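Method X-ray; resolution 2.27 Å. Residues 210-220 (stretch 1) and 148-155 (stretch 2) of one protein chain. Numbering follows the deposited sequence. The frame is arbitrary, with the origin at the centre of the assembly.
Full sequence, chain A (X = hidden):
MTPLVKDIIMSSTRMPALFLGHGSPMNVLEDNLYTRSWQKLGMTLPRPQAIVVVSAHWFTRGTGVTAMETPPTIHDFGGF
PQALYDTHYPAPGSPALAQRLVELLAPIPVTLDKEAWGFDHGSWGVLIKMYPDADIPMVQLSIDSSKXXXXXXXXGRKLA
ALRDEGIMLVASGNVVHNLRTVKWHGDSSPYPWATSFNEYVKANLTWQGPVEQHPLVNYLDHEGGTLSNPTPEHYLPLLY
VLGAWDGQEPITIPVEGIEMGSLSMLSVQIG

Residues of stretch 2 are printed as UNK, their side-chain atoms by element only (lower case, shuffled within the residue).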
ATOM      1  N   PRO A 210       7.402  35.742  -7.391  1.00 58.97           N
ATOM      2  CA  PRO A 210       8.420  34.790  -7.864  1.00 59.62           C
ATOM      3  C   PRO A 210       8.334  33.459  -7.126  1.00 60.24           C
ATOM      4  O   PRO A 210       8.216  33.451  -5.901  1.00 60.58           O
ATOM      5  CB  PRO A 210       9.758  35.482  -7.544  1.00 59.62           C
ATOM      6  CG  PRO A 210       9.412  36.927  -7.265  1.00 59.84           C
ATOM      7  CD  PRO A 210       7.997  36.932  -6.753  1.00 58.90           C
ATOM      8  N   VAL A 211       8.401  32.359  -7.881  1.00 60.63           N
ATOM      9  CA  VAL A 211       8.292  30.982  -7.370  1.00 61.10           C
ATOM     10  C   VAL A 211       9.228  30.726  -6.177  1.00 61.16           C
ATOM     11  O   VAL A 211       8.804  30.216  -5.141  1.00 61.16           O
ATOM     12  CB  VAL A 211       8.502  29.932  -8.528  1.00 60.93           C
ATOM     13  CG1 VAL A 211       9.842  30.158  -9.241  1.00 61.89           C
ATOM     14  CG2 VAL A 211       8.378  28.486  -8.039  1.00 60.40           C
ATOM     15  N   GLU A 212      10.485  31.129  -6.340  1.00 61.57           N
ATOM     16  CA  GLU A 212      11.534  31.004  -5.335  1.00 61.92           C
ATOM     17  C   GLU A 212      11.181  31.615  -3.980  1.00 60.93           C
ATOM     18  O   GLU A 212      11.726  31.208  -2.954  1.00 60.97           O
ATOM     19  CB  GLU A 212      12.823  31.651  -5.855  1.00 62.54           C
ATOM     20  CG  GLU A 212      13.434  30.969  -7.077  1.00 65.97           C
ATOM     21  CD  GLU A 212      13.912  29.538  -6.802  1.00 69.69           C
ATOM     22  OE1 GLU A 212      13.053  28.638  -6.642  1.00 70.45           O
ATOM     23  OE2 GLU A 212      15.152  29.316  -6.770  1.00 71.10           O
ATOM     24  N   GLN A 213      10.286  32.595  -3.990  1.00 59.86           N
ATOM     25  CA  GLN A 213       9.838  33.251  -2.771  1.00 59.22           C
ATOM     26  C   GLN A 213       8.426  32.812  -2.331  1.00 57.67           C
ATOM     27  O   GLN A 213       7.857  33.407  -1.406  1.00 57.92           O
ATOM     28  CB  GLN A 213       9.893  34.795  -2.903  1.00 59.89           C
ATOM     29  CG  GLN A 213      10.970  35.388  -3.834  1.00 62.85           C
ATOM     30  CD  GLN A 213      12.411  35.246  -3.313  1.00 67.24           C
ATOM     31  OE1 GLN A 213      12.649  34.835  -2.172  1.00 67.65           O
ATOM     32  NE2 GLN A 213      13.383  35.594  -4.169  1.00 69.03           N
ATOM     33  N   HIS A 214       7.860  31.780  -2.959  1.00 55.96           N
ATOM     34  CA  HIS A 214       6.517  31.284  -2.563  1.00 54.13           C
ATOM     35  C   HIS A 214       6.607  30.554  -1.217  1.00 53.82           C
ATOM     36  O   HIS A 214       7.398  29.623  -1.078  1.00 52.70           O
ATOM     37  CB  HIS A 214       5.930  30.356  -3.641  1.00 53.85           C
ATOM     38  CG  HIS A 214       4.439  30.186  -3.583  1.00 51.23           C
ATOM     39  ND1 HIS A 214       3.768  29.786  -2.446  1.00 48.35           N
ATOM     40  CD2 HIS A 214       3.492  30.327  -4.542  1.00 49.60           C
ATOM     41  CE1 HIS A 214       2.473  29.707  -2.698  1.00 46.60           C
ATOM     42  NE2 HIS A 214       2.276  30.033  -3.964  1.00 48.49           N
ATOM     43  N   PRO A 215       5.808  30.998  -0.215  1.00 53.99           N
ATOM     44  CA  PRO A 215       5.711  30.359   1.106  1.00 53.71           C
ATOM     45  C   PRO A 215       5.431  28.858   1.040  1.00 52.76           C
ATOM     46  O   PRO A 215       6.012  28.090   1.803  1.00 52.74           O
ATOM     47  CB  PRO A 215       4.513  31.077   1.747  1.00 53.72           C
ATOM     48  CG  PRO A 215       4.550  32.414   1.165  1.00 53.82           C
ATOM     49  CD  PRO A 215       4.936  32.187  -0.278  1.00 54.09           C
ATOM     50  N   LEU A 216       4.571  28.449   0.115  1.00 51.92           N
ATOM     51  CA  LEU A 216       4.232  27.038  -0.031  1.00 50.90           C
ATOM     52  C   LEU A 216       5.300  26.254  -0.776  1.00 50.53           C
ATOM     53  O   LEU A 216       5.367  25.030  -0.679  1.00 50.57           O
ATOM     54  CB  LEU A 216       2.862  26.879  -0.666  1.00 50.89           C
ATOM     55  CG  LEU A 216       1.718  27.473   0.157  1.00 50.02           C
ATOM     56  CD1 LEU A 216       0.374  26.958  -0.355  1.00 49.23           C
ATOM     57  CD2 LEU A 216       1.852  27.151   1.646  1.00 48.93           C
ATOM     58  N   VAL A 217       6.158  26.968  -1.494  1.00 49.94           N
ATOM     59  CA  VAL A 217       7.318  26.355  -2.123  1.00 49.37           C
ATOM     60  C   VAL A 217       8.427  26.225  -1.090  1.00 49.69           C
ATOM     61  O   VAL A 217       9.128  25.226  -1.055  1.00 48.71           O
ATOM     62  CB  VAL A 217       7.798  27.168  -3.359  1.00 49.04           C
ATOM     63  CG1 VAL A 217       9.245  26.827  -3.738  1.00 47.45           C
ATOM     64  CG2 VAL A 217       6.846  26.946  -4.521  1.00 48.57           C
ATOM     65  N   ASN A 218       8.579  27.262  -0.265  1.00 50.58           N
ATOM     66  CA  ASN A 218       9.555  27.286   0.836  1.00 51.38           C
ATOM     67  C   ASN A 218       8.931  26.763   2.137  1.00 51.21           C
ATOM     68  O   ASN A 218       9.187  27.315   3.212  1.00 51.75           O
ATOM     69  CB  ASN A 218      10.076  28.722   1.070  1.00 51.20           C
ATOM     70  CG  ASN A 218      10.859  29.271  -0.117  1.00 52.67           C
ATOM     71  OD1 ASN A 218      11.897  28.736  -0.509  1.00 53.03           O
ATOM     72  ND2 ASN A 218      10.370  30.362  -0.676  1.00 53.18           N
ATOM     73  N   TYR A 219       8.116  25.713   2.037  1.00 50.59           N
ATOM     74  CA  TYR A 219       7.290  25.253   3.160  1.00 50.27           C
ATOM     75  C   TYR A 219       8.131  24.804   4.373  1.00 50.49           C
ATOM     76  O   TYR A 219       7.707  24.949   5.502  1.00 50.69           O
ATOM     77  CB  TYR A 219       6.287  24.168   2.723  1.00 48.67           C
ATOM     78  CG  TYR A 219       6.941  22.839   2.433  1.00 48.43           C
ATOM     79  CD1 TYR A 219       6.869  21.780   3.343  1.00 47.24           C
ATOM     80  CD2 TYR A 219       7.657  22.642   1.258  1.00 46.11           C
ATOM     81  CE1 TYR A 219       7.489  20.549   3.072  1.00 46.41           C
ATOM     82  CE2 TYR A 219       8.275  21.430   0.985  1.00 46.39           C
ATOM     83  CZ  TYR A 219       8.189  20.383   1.884  1.00 47.74           C
ATOM     84  OH  TYR A 219       8.831  19.175   1.582  1.00 47.08           O
ATOM     85  N   LEU A 220       9.332  24.299   4.130  1.00 51.45           N
ATOM     86  CA  LEU A 220      10.220  23.885   5.217  1.00 52.41           C
ATOM     87  C   LEU A 220      10.746  25.050   6.079  1.00 53.27           C
ATOM     88  O   LEU A 220      11.332  24.813   7.139  1.00 53.24           O
ATOM     89  CB  LEU A 220      11.367  23.015   4.683  1.00 52.15           C
ATOM     90  CG  LEU A 220      10.946  21.624   4.192  1.00 51.93           C
ATOM     91  CD1 LEU A 220      12.122  20.900   3.526  1.00 52.13           C
ATOM     92  CD2 LEU A 220      10.387  20.801   5.340  1.00 49.77           C
ATOM     93  N   UNK A 148      13.812  19.862  -6.366  1.00 42.33           N
ATOM     94  CA  UNK A 148      13.291  20.688  -5.289  1.00 42.85           C
ATOM     95  C   UNK A 148      11.872  21.155  -5.533  1.00 43.26           C
ATOM     96  O   UNK A 148      11.380  21.118  -6.668  1.00 44.21           O
ATOM     97  c   UNK A 148      14.785  20.602  -7.220  1.00 42.03           C
ATOM     98  c   UNK A 148      14.673  22.035  -6.778  1.00 42.17           C
ATOM     99  c   UNK A 148      14.248  21.903  -5.292  1.00 43.83           C
ATOM    100  N   UNK A 149      11.252  21.660  -4.467  1.00 42.84           N
ATOM    101  CA  UNK A 149       9.856  22.093  -4.446  1.00 42.29           C
ATOM    102  C   UNK A 149       9.439  23.064  -5.561  1.00 42.39           C
ATOM    103  O   UNK A 149       8.283  23.007  -6.032  1.00 42.19           O
ATOM    104  c   UNK A 149       9.512  22.704  -3.067  1.00 41.58           C
ATOM    105  N   UNK A 150      10.351  23.983  -5.901  1.00 41.40           N
ATOM    106  CA  UNK A 150      10.163  25.001  -6.922  1.00 41.79           C
ATOM    107  C   UNK A 150       9.949  24.353  -8.315  1.00 41.75           C
ATOM    108  O   UNK A 150       9.116  24.788  -9.105  1.00 41.64           O
ATOM    109  c   UNK A 150      11.389  25.941  -6.943  1.00 41.71           C
ATOM    110  N   UNK A 151      10.706  23.293  -8.555  1.00 41.79           N
ATOM    111  CA  UNK A 151      10.664  22.504  -9.762  1.00 42.74           C
ATOM    112  C   UNK A 151       9.294  21.802  -9.916  1.00 42.32           C
ATOM    113  O   UNK A 151       8.648  21.880 -10.975  1.00 42.97           O
ATOM    114  c   UNK A 151      12.979  21.115 -12.004  1.00 43.71           C
ATOM    115  c   UNK A 151      12.079  20.785 -11.013  1.00 43.73           C
ATOM    116  c   UNK A 151      10.395  18.781 -10.909  1.00 41.78           C
ATOM    117  c   UNK A 151       9.977  17.660 -11.625  1.00 43.21           C
ATOM    118  c   UNK A 151      11.527  18.126 -13.444  1.00 42.16           C
ATOM    119  c   UNK A 151      11.404  19.594 -11.459  1.00 43.23           C
ATOM    120  c   UNK A 151      11.843  21.508  -9.728  1.00 42.29           C
ATOM    121  n   UNK A 151      12.909  20.190 -13.028  1.00 44.02           N
ATOM    122  c   UNK A 151      10.545  17.347 -12.885  1.00 43.10           C
ATOM    123  c   UNK A 151      11.954  19.249 -12.721  1.00 42.31           C
ATOM    124  N   UNK A 152       8.840  21.143  -8.852  1.00 41.25           N
ATOM    125  CA  UNK A 152       7.497  20.576  -8.823  1.00 40.10           C
ATOM    126  C   UNK A 152       6.410  21.608  -9.020  1.00 40.93           C
ATOM    127  O   UNK A 152       5.411  21.316  -9.678  1.00 41.24           O
ATOM    128  c   UNK A 152       7.288  19.787  -7.553  1.00 39.72           C
ATOM    129  n   UNK A 152       8.320  17.563  -8.104  1.00 35.40           N
ATOM    130  n   UNK A 152      10.039  17.465  -6.821  1.00 39.15           N
ATOM    131  c   UNK A 152       9.349  16.816  -7.744  1.00 38.96           C
ATOM    132  c   UNK A 152       9.423  18.668  -6.575  1.00 36.84           C
ATOM    133  c   UNK A 152       8.321  18.722  -7.366  1.00 38.70           C
ATOM    134  N   UNK A 153       6.597  22.814  -8.475  1.00 41.02           N
ATOM    135  CA  UNK A 153       5.693  23.941  -8.778  1.00 41.43           C
ATOM    136  C   UNK A 153       5.746  24.295 -10.279  1.00 42.48           C
ATOM    137  O   UNK A 153       4.699  24.478 -10.908  1.00 42.71           O
ATOM    138  c   UNK A 153       5.187  27.285  -9.080  1.00 38.93           C
ATOM    139  c   UNK A 153       3.907  26.457  -7.247  1.00 40.40           C
ATOM    140  c   UNK A 153       3.183  28.439  -8.410  1.00 40.44           C
ATOM    141  c   UNK A 153       5.005  26.332  -8.083  1.00 39.82           C
ATOM    142  c   UNK A 153       4.277  28.325  -9.268  1.00 39.93           C
ATOM    143  c   UNK A 153       5.998  25.181  -7.903  1.00 40.76           C
ATOM    144  c   UNK A 153       3.001  27.511  -7.406  1.00 40.83           C
ATOM    145  N   UNK A 154       6.953  24.420 -10.835  1.00 44.09           N
ATOM    146  CA  UNK A 154       7.109  24.638 -12.289  1.00 46.07           C
ATOM    147  C   UNK A 154       6.412  23.572 -13.144  1.00 45.57           C
ATOM    148  O   UNK A 154       5.866  23.907 -14.191  1.00 45.89           O
ATOM    149  c   UNK A 154       8.573  24.789 -12.724  1.00 45.96           C
ATOM    150  o   UNK A 154       9.198  28.428 -12.181  1.00 57.19           O
ATOM    151  o   UNK A 154       7.655  27.419 -13.412  1.00 57.43           O
ATOM    152  c   UNK A 154       8.662  27.390 -12.648  1.00 56.26           C
ATOM    153  c   UNK A 154       9.293  26.051 -12.227  1.00 51.11           C
ATOM    154  N   UNK A 155       6.414  22.319 -12.677  1.00 45.74           N
ATOM    155  CA  UNK A 155       5.647  21.223 -13.306  1.00 46.27           C
ATOM    156  C   UNK A 155       4.164  21.522 -13.502  1.00 46.01           C
ATOM    157  O   UNK A 155       3.620  21.278 -14.577  1.00 46.24           O
ATOM    158  c   UNK A 155       5.768  19.927 -12.510  1.00 46.37           C
ATOM    159  c   UNK A 155       6.361  17.071 -14.489  1.00 46.52           C
ATOM    160  c   UNK A 155       7.116  19.271 -12.587  1.00 49.65           C
ATOM    161 se   UNK A 155       7.525  18.654 -14.444  1.00 54.18          SE
TER

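Position 148 carries three side-chain carbons that close a ring onto its own backbone N. They touch nothing on stretch 1. Such a ring belongs to proline alone, so this is P148, at the N-cap position right before the helix. Its ring leaves the backbone N without a proton, while its O receives two weak bonds from the N atoms of positions 151 and 152.

Position 149 has one side-chain carbon, and CA-to-CB points toward stretch 1. The CB of 149 lies 3.2 Å from V217 O and 4.2 Å from V217 CG1. The CB of 149 also meets the edge of the Y219 ring, near its plane, 4.4 Å from Y219 CE2. A lone methyl means alanine, A149. The backbones come close here: the CA atoms of V217 and A149 are 5.5 Å apart, an approach in which a single methyl already fills the space to V217 O.

Position 150 again has one carbon. The CB of 150 points sideways yet is well covered, 4.0 Å from V217 CG1, 4.1 Å from V211 CG2 and 3.2 Å from E212 OE1. This is alanine, A150. V217 also comes close to the helix backbone, with V217 CG1 3.7 Å from A150 N.

Position 151 shows one carbon followed by fused five- and six-membered rings of eight carbons and one nitrogen. It points away and makes no contact with stretch 1. The fused rings identify tryptophan, W151.

Position 152 has one carbon and then a five-membered ring of three carbons and two nitrogens, buried but out of reach of stretch 1. This is histidine; H152 ND1 is hydrogen-bonded elsewhere in the structure and H152 NE2 to a residue flanking one of the stretches.

Position 153 has one carbon and a six-carbon ring with no further atom, and points toward stretch 1. Its CB is 3.9 Å from V217 CG2; one ring carbon of 153 is 3.6 Å from V211 CG2 and another is 4.0 Å from H214 CD2. Without a hydroxyl this is phenylalanine rather than tyrosine: F153, with chi1 in t. The two aromatic rings meet obliquely, centroids 5.5 Å apart and planes at 50°.

Position 154 has three carbons, the third carrying two oxygens. It starts sideways, but its end comes nearer, placing one carboxylate oxygen of 154 3.5 Å from V211 CG1. This is glutamate, E154, and the oxygen is OE2.

Position 155 is an unbranched chain of two carbons, selenium and a carbon, out of reach of stretch 1. It is selenomethionine, M155.

The contact works by packing, with no hydrogen bond between the stretches and 363 Å² buried in all. The helix offers A149, A150 and F153, two small residues for close approach and one ring for bulk; V211 and V217 answer with branched side chains that both touch A150 and F153. Part of the polar order lies within each stretch: F153 N bonds to A149 O and E154 N to A150 O, while in stretch 1 N218 ND2 donates to E212 O at 2.8 Å and L216 N to H214 ND1 at 3.0 Å. The rule is local polar order within each stretch and mostly apolar fit between them, with the two alanine methyls also lying close to oxygens of V217 and E212.

Stretch 2 (148-155) PAAWHFEM
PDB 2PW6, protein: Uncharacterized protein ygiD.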